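Long-range contact in HTH-type transcriptional activator AmpR (Pseudomonas aeruginosa PAO1, PDB 5MMH), which activates transcription of the beta-lactamase gene ampC by binding its promoter, with an effector domain that recognises muropeptides released from the cell wall: residues 72-83 and 177-188. Numbering follows the deposited sequence.
Sequences GTEALALFEAPL and VSTGSYWLTRLQ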
ATOM      1  N   GLY A  72       8.487  23.574  -7.775  1.00 21.25           N
ATOM      2  CA  GLY A  72       9.839  23.171  -8.109  1.00 23.75           C
ATOM      3  C   GLY A  72       9.918  22.009  -9.062  1.00 23.33           C
ATOM      4  O   GLY A  72      11.017  21.500  -9.327  1.00 21.27           O
ATOM      5  N   THR A  73       8.783  21.600  -9.611  1.00 20.14           N
ATOM      6  CA  THR A  73       8.664  20.391 -10.400  1.00 28.39           C
ATOM      7  C   THR A  73       8.239  20.732 -11.825  1.00 25.80           C
ATOM      8  O   THR A  73       7.471  21.673 -12.040  1.00 28.69           O
ATOM      9  CB  THR A  73       7.644  19.461  -9.726  1.00 29.35           C
ATOM     10  OG1 THR A  73       8.064  19.207  -8.379  1.00 32.81           O
ATOM     11  CG2 THR A  73       7.508  18.182 -10.465  1.00 29.12           C
ATOM     12  N   GLU A  74       8.782  19.985 -12.791  1.00 24.81           N
ATOM     13  CA  GLU A  74       8.239  19.885 -14.143  1.00 25.46           C
ATOM     14  C   GLU A  74       7.472  18.567 -14.255  1.00 23.42           C
ATOM     15  O   GLU A  74       8.052  17.500 -14.054  1.00 21.79           O
ATOM     16  CB  GLU A  74       9.367  19.947 -15.176  1.00 27.30           C
ATOM     17  CG  GLU A  74       9.035  19.419 -16.583  1.00 40.59           C
ATOM     18  CD  GLU A  74       8.188  20.372 -17.449  1.00 54.65           C
ATOM     19  OE1 GLU A  74       8.250  20.230 -18.694  1.00 52.43           O
ATOM     20  OE2 GLU A  74       7.464  21.244 -16.905  1.00 49.31           O
ATOM     21  N   ALA A  75       6.179  18.634 -14.580  1.00 24.33           N
ATOM     22  CA  ALA A  75       5.334  17.445 -14.651  1.00 22.42           C
ATOM     23  C   ALA A  75       4.709  17.278 -16.036  1.00 26.56           C
ATOM     24  O   ALA A  75       4.068  18.199 -16.548  1.00 19.04           O
ATOM     25  CB  ALA A  75       4.236  17.501 -13.595  1.00 18.43           C
ATOM     26  N   LEU A  76       4.876  16.083 -16.612  1.00 20.40           N
ATOM     27  CA  LEU A  76       4.301  15.691 -17.894  1.00 24.19           C
ATOM     28  C   LEU A  76       3.119  14.761 -17.665  1.00 20.53           C
ATOM     29  O   LEU A  76       3.267  13.712 -17.024  1.00 15.07           O
ATOM     30  CB  LEU A  76       5.328  14.971 -18.772  1.00 17.41           C
ATOM     31  CG  LEU A  76       6.327  15.714 -19.656  1.00 33.51           C
ATOM     32  CD1 LEU A  76       6.650  17.110 -19.124  1.00 33.88           C
ATOM     33  CD2 LEU A  76       7.602  14.878 -19.818  1.00 24.44           C
ATOM     34  N   ALA A  77       1.965  15.112 -18.219  1.00 15.29           N
ATOM     35  CA  ALA A  77       0.781  14.283 -18.028  1.00 16.97           C
ATOM     36  C   ALA A  77       0.930  12.935 -18.721  1.00 18.93           C
ATOM     37  O   ALA A  77       1.456  12.845 -19.834  1.00 19.16           O
ATOM     38  CB  ALA A  77      -0.450  14.988 -18.559  1.00 23.64           C
ATOM     39  N   LEU A  78       0.477  11.876 -18.049  1.00 12.17           N
ATOM     40  CA  LEU A  78       0.408  10.550 -18.663  1.00 15.30           C
ATOM     41  C   LEU A  78      -1.012  10.218 -19.111  1.00 16.23           C
ATOM     42  O   LEU A  78      -1.255  10.095 -20.317  1.00 17.00           O
ATOM     43  CB  LEU A  78       0.959   9.483 -17.698  1.00 19.38           C
ATOM     44  CG  LEU A  78       2.395   9.780 -17.235  1.00 17.66           C
ATOM     45  CD1 LEU A  78       2.843   8.942 -16.025  1.00 13.89           C
ATOM     46  CD2 LEU A  78       3.352   9.603 -18.407  1.00 13.15           C
ATOM     47  N   PHE A  79      -1.961  10.121 -18.173  1.00 10.72           N
ATOM     48  CA  PHE A  79      -3.357   9.840 -18.479  1.00 13.07           C
ATOM     49  C   PHE A  79      -4.202  10.085 -17.230  1.00 17.91           C
ATOM     50  O   PHE A  79      -3.694  10.026 -16.106  1.00 16.88           O
ATOM     51  CB  PHE A  79      -3.550   8.401 -19.014  1.00 10.02           C
ATOM     52  CG  PHE A  79      -2.927   7.295 -18.141  1.00 16.80           C
ATOM     53  CD1 PHE A  79      -3.620   6.757 -17.073  1.00 16.28           C
ATOM     54  CD2 PHE A  79      -1.682   6.760 -18.442  1.00 11.97           C
ATOM     55  CE1 PHE A  79      -3.066   5.731 -16.282  1.00 20.48           C
ATOM     56  CE2 PHE A  79      -1.120   5.736 -17.667  1.00 17.68           C
ATOM     57  CZ  PHE A  79      -1.807   5.222 -16.583  1.00 16.79           C
ATOM     58  N   GLU A  80      -5.486  10.381 -17.450  1.00 14.69           N
ATOM     59  CA  GLU A  80      -6.472  10.542 -16.383  1.00 24.65           C
ATOM     60  C   GLU A  80      -6.709   9.232 -15.638  1.00 21.13           C
ATOM     61  O   GLU A  80      -6.634   8.139 -16.207  1.00 19.81           O
ATOM     62  CB  GLU A  80      -7.833  10.998 -16.941  1.00 27.14           C
ATOM     63  CG  GLU A  80      -7.964  12.427 -17.415  1.00 40.82           C
ATOM     64  CD  GLU A  80      -9.343  12.719 -18.036  1.00 52.55           C
ATOM     65  OE1 GLU A  80     -10.334  12.772 -17.276  1.00 53.71           O
ATOM     66  OE2 GLU A  80      -9.442  12.881 -19.281  1.00 49.66           O
ATOM     67  N   ALA A  81      -7.053   9.343 -14.361  1.00 20.04           N
ATOM     68  CA  ALA A  81      -7.479   8.180 -13.579  1.00 21.34           C
ATOM     69  C   ALA A  81      -8.781   8.542 -12.886  1.00 17.43           C
ATOM     70  O   ALA A  81      -8.781   8.939 -11.713  1.00 25.26           O
ATOM     71  CB  ALA A  81      -6.409   7.742 -12.577  1.00 25.10           C
ATOM     72  N   PRO A  82      -9.913   8.422 -13.583  1.00 21.41           N
ATOM     73  CA  PRO A  82     -11.193   8.728 -12.948  1.00 23.94           C
ATOM     74  C   PRO A  82     -11.469   7.743 -11.832  1.00 20.79           C
ATOM     75  O   PRO A  82     -11.077   6.575 -11.887  1.00 25.57           O
ATOM     76  CB  PRO A  82     -12.214   8.574 -14.082  1.00 20.08           C
ATOM     77  CG  PRO A  82     -11.406   8.485 -15.334  1.00 30.91           C
ATOM     78  CD  PRO A  82     -10.097   7.902 -14.946  1.00 24.34           C
ATOM     79  N   LEU A  83     -12.164   8.232 -10.820  1.00 22.53           N
ATOM     80  CA  LEU A  83     -12.475   7.466  -9.624  1.00 21.83           C
ATOM     81  C   LEU A  83     -13.873   6.866  -9.728  1.00 25.64           C
ATOM     82  O   LEU A  83     -14.811   7.530 -10.178  1.00 23.54           O
ATOM     83  CB  LEU A  83     -12.392   8.360  -8.386  1.00 16.51           C
ATOM     84  CG  LEU A  83     -11.036   8.979  -8.066  1.00 24.14           C
ATOM     85  CD1 LEU A  83     -11.079   9.708  -6.732  1.00 17.90           C
ATOM     86  CD2 LEU A  83      -9.967   7.901  -8.045  1.00 18.23           C
ATOM     87  N   VAL A 177     -15.890  10.099 -11.609  1.00 16.04           N
ATOM     88  CA  VAL A 177     -15.542  11.502 -11.434  1.00 18.84           C
ATOM     89  C   VAL A 177     -14.048  11.650 -11.667  1.00 21.21           C
ATOM     90  O   VAL A 177     -13.246  10.831 -11.201  1.00 28.30           O
ATOM     91  CB  VAL A 177     -15.951  12.025 -10.043  1.00 23.16           C
ATOM     92  CG1 VAL A 177     -15.296  11.177  -8.914  1.00 21.05           C
ATOM     93  CG2 VAL A 177     -15.591  13.484  -9.910  1.00 28.07           C
ATOM     94  N   SER A 178     -13.678  12.703 -12.387  1.00 28.03           N
ATOM     95  CA  SER A 178     -12.300  12.970 -12.785  1.00 25.67           C
ATOM     96  C   SER A 178     -11.706  13.961 -11.801  1.00 22.90           C
ATOM     97  O   SER A 178     -12.046  15.145 -11.828  1.00 36.54           O
ATOM     98  CB  SER A 178     -12.247  13.541 -14.205  1.00 29.41           C
ATOM     99  OG  SER A 178     -12.337  12.536 -15.199  1.00 31.91           O
ATOM    100  N   THR A 179     -10.818  13.496 -10.931  1.00 25.53           N
ATOM    101  CA  THR A 179     -10.193  14.397  -9.974  1.00 26.71           C
ATOM    102  C   THR A 179      -8.702  14.590 -10.199  1.00 24.75           C
ATOM    103  O   THR A 179      -8.143  15.551  -9.668  1.00 26.04           O
ATOM    104  CB  THR A 179     -10.406  13.895  -8.542  1.00 29.00           C
ATOM    105  OG1 THR A 179      -9.714  12.655  -8.366  1.00 28.23           O
ATOM    106  CG2 THR A 179     -11.881  13.680  -8.281  1.00 35.62           C
ATOM    107  N   GLY A 180      -8.053  13.716 -10.962  1.00 20.42           N
ATOM    108  CA  GLY A 180      -6.620  13.826 -11.148  1.00 18.64           C
ATOM    109  C   GLY A 180      -6.122  12.889 -12.224  1.00 18.48           C
ATOM    110  O   GLY A 180      -6.877  12.102 -12.799  1.00 24.89           O
ATOM    111  N   SER A 181      -4.821  12.998 -12.491  1.00 16.17           N
ATOM    112  CA  SER A 181      -4.123  12.223 -13.495  1.00 16.13           C
ATOM    113  C   SER A 181      -2.849  11.680 -12.873  1.00 16.50           C
ATOM    114  O   SER A 181      -2.452  12.091 -11.785  1.00 14.20           O
ATOM    115  CB  SER A 181      -3.768  13.080 -14.720  1.00 17.13           C
ATOM    116  OG  SER A 181      -4.924  13.669 -15.276  1.00 23.42           O
ATOM    117  N   TYR A 182      -2.219  10.739 -13.572  1.00 12.28           N
ATOM    118  CA  TYR A 182      -0.854  10.340 -13.281  1.00 12.10           C
ATOM    119  C   TYR A 182       0.096  11.196 -14.104  1.00 15.20           C
ATOM    120  O   TYR A 182      -0.172  11.485 -15.275  1.00 16.16           O
ATOM    121  CB  TYR A 182      -0.654   8.850 -13.574  1.00 12.11           C
ATOM    122  CG  TYR A 182      -1.364   7.998 -12.549  1.00 18.44           C
ATOM    123  CD1 TYR A 182      -0.868   7.903 -11.250  1.00 17.40           C
ATOM    124  CD2 TYR A 182      -2.549   7.342 -12.852  1.00 16.40           C
ATOM    125  CE1 TYR A 182      -1.513   7.152 -10.288  1.00 20.09           C
ATOM    126  CE2 TYR A 182      -3.204   6.571 -11.894  1.00 15.91           C
ATOM    127  CZ  TYR A 182      -2.679   6.491 -10.610  1.00 21.02           C
ATOM    128  OH  TYR A 182      -3.307   5.758  -9.636  1.00 17.63           O
ATOM    129  N   TRP A 183       1.197  11.605 -13.483  1.00 12.92           N
ATOM    130  CA  TRP A 183       2.164  12.538 -14.047  1.00 14.96           C
ATOM    131  C   TRP A 183       3.569  11.970 -13.931  1.00 16.86           C
ATOM    132  O   TRP A 183       3.918  11.375 -12.907  1.00 18.58           O
ATOM    133  CB  TRP A 183       2.125  13.892 -13.315  1.00 15.45           C
ATOM    134  CG  TRP A 183       0.786  14.567 -13.357  1.00 15.48           C
ATOM    135  CD1 TRP A 183      -0.308  14.284 -12.580  1.00 19.04           C
ATOM    136  CD2 TRP A 183       0.396  15.637 -14.224  1.00 18.47           C
ATOM    137  NE1 TRP A 183      -1.354  15.117 -12.912  1.00 20.76           N
ATOM    138  CE2 TRP A 183      -0.951  15.950 -13.928  1.00 22.89           C
ATOM    139  CE3 TRP A 183       1.052  16.359 -15.230  1.00 14.81           C
ATOM    140  CZ2 TRP A 183      -1.647  16.967 -14.593  1.00 21.91           C
ATOM    141  CZ3 TRP A 183       0.360  17.354 -15.886  1.00 23.70           C
ATOM    142  CH2 TRP A 183      -0.982  17.646 -15.570  1.00 22.24           C
ATOM    143  N   LEU A 184       4.393  12.179 -14.953  1.00 13.26           N
ATOM    144  CA  LEU A 184       5.829  11.966 -14.816  1.00 16.81           C
ATOM    145  C   LEU A 184       6.467  13.295 -14.406  1.00 18.93           C
ATOM    146  O   LEU A 184       6.443  14.262 -15.172  1.00 17.99           O
ATOM    147  CB  LEU A 184       6.425  11.434 -16.111  1.00 11.74           C
ATOM    148  CG  LEU A 184       7.938  11.276 -16.095  1.00 13.67           C
ATOM    149  CD1 LEU A 184       8.367  10.084 -15.205  1.00  9.48           C
ATOM    150  CD2 LEU A 184       8.423  11.092 -17.502  1.00 12.26           C
ATOM    151  N   THR A 185       7.016  13.357 -13.194  1.00 12.72           N
ATOM    152  CA  THR A 185       7.550  14.598 -12.654  1.00 13.37           C
ATOM    153  C   THR A 185       9.055  14.489 -12.467  1.00 16.76           C
ATOM    154  O   THR A 185       9.621  13.395 -12.387  1.00 18.40           O
ATOM    155  CB  THR A 185       6.886  14.973 -11.318  1.00 17.72           C
ATOM    156  OG1 THR A 185       7.523  14.285 -10.228  1.00 16.38           O
ATOM    157  CG2 THR A 185       5.415  14.624 -11.336  1.00 22.88           C
ATOM    158  N   ARG A 186       9.696  15.655 -12.399  1.00 16.41           N
ATOM    159  CA  ARG A 186      11.138  15.771 -12.245  1.00 18.26           C
ATOM    160  C   ARG A 186      11.419  17.121 -11.594  1.00 23.06           C
ATOM    161  O   ARG A 186      10.611  18.047 -11.698  1.00 20.15           O
ATOM    162  CB  ARG A 186      11.843  15.625 -13.605  1.00 22.08           C
ATOM    163  CG  ARG A 186      13.041  16.506 -13.812  1.00 31.60           C
ATOM    164  CD  ARG A 186      13.621  16.365 -15.212  1.00 34.19           C
ATOM    165  NE  ARG A 186      12.964  17.272 -16.136  1.00 35.10           N
ATOM    166  CZ  ARG A 186      13.288  18.550 -16.279  1.00 36.33           C
ATOM    167  NH1 ARG A 186      14.262  19.071 -15.551  1.00 33.35           N
ATOM    168  NH2 ARG A 186      12.628  19.306 -17.142  1.00 35.34           N
ATOM    169  N   LEU A 187      12.543  17.219 -10.884  1.00 21.51           N
ATOM    170  CA  LEU A 187      12.930  18.491 -10.282  1.00 30.14           C
ATOM    171  C   LEU A 187      13.397  19.465 -11.357  1.00 23.02           C
ATOM    172  O   LEU A 187      14.162  19.091 -12.245  1.00 21.04           O
ATOM    173  CB  LEU A 187      14.037  18.273  -9.245  1.00 25.14           C
ATOM    174  CG  LEU A 187      13.566  17.879  -7.841  1.00 27.03           C
ATOM    175  CD1 LEU A 187      14.749  17.769  -6.876  1.00 29.84           C
ATOM    176  CD2 LEU A 187      12.558  18.884  -7.342  1.00 22.06           C
ATOM    177  N   GLN A 188      12.937  20.723 -11.264  1.00 26.79           N
ATOM    178  CA  GLN A 188      13.403  21.782 -12.169  1.00 33.85           C
ATOM    179  C   GLN A 188      14.916  21.963 -12.092  1.00 32.67           C
ATOM    180  O   GLN A 188      15.546  22.344 -13.087  1.00 36.61           O
ATOM    181  CB  GLN A 188      12.714  23.118 -11.846  1.00 26.36           C
ATOM    182  CG  GLN A 188      11.527  23.500 -12.741  1.00 41.60           C
ATOM    183  CD  GLN A 188      10.371  24.174 -11.976  1.00 40.84           C
ATOM    184  OE1 GLN A 188      10.491  24.521 -10.798  1.00 48.50           O
ATOM    185  NE2 GLN A 188       9.245  24.340 -12.657  1.00 40.38           N
TER
HETATM  186  O   HOH W   1       8.662  15.593 -15.970  1.00 20.97           O
HETATM  187  O   HOH W   2      -9.335  11.078 -10.687  1.00 17.00           O
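W183 meets A77 and A75 on one face of an antiparallel strand pair, residues 73-80 against 181-187, in the LysR effector domain, whose fold is of the type 2 periplasmic-binding-protein kind. A CH-pi contact puts A77 CB over the six-membered ring of W183, 4.0 Å from its centroid, and A75 CB lies 3.8 Å from W183 CE3. W183 CG stands anti to its carbonyl carbon (chi1 -59°), which swings the indole toward the partner strand. On the same face T185 CG2 touches A75 CB. The other face carries E74, L76, L184 and R186. There the guanidinium of R186 has E74 CB over one face, with R186 NH2 3.6 Å from E74 CG. L76 and L184 exchange two backbone bonds.

A beta bulge at L78-F79 opposite Y182 interrupts the ladder: L78 N donates to Y182 O, whereas Y182 N donates to F79 O. Y182 turns its ring to A81 CB, 3.5 Å from Y182 CE2, and lies obliquely to F79. Beyond the bulge, A81 N donates to G180 O in the carbonyl plane, L83 and V177 pair through two backbone bonds, and S178 OG donates to E80 OE1 at 2.9 Å, nearly in line with the carboxylate C-O bond.

Strand 61-66 flanks 181-187 on its other side, where T185 OG1 bonds to A62 O and, at the strand's end, W183 NE1 to G66 O. R186 forms its salt bridge with E192, and helix 194-215 touches L76, F79, P82 and R186. Between the paired backbones, water 1 donates to both E74 O and L184 O.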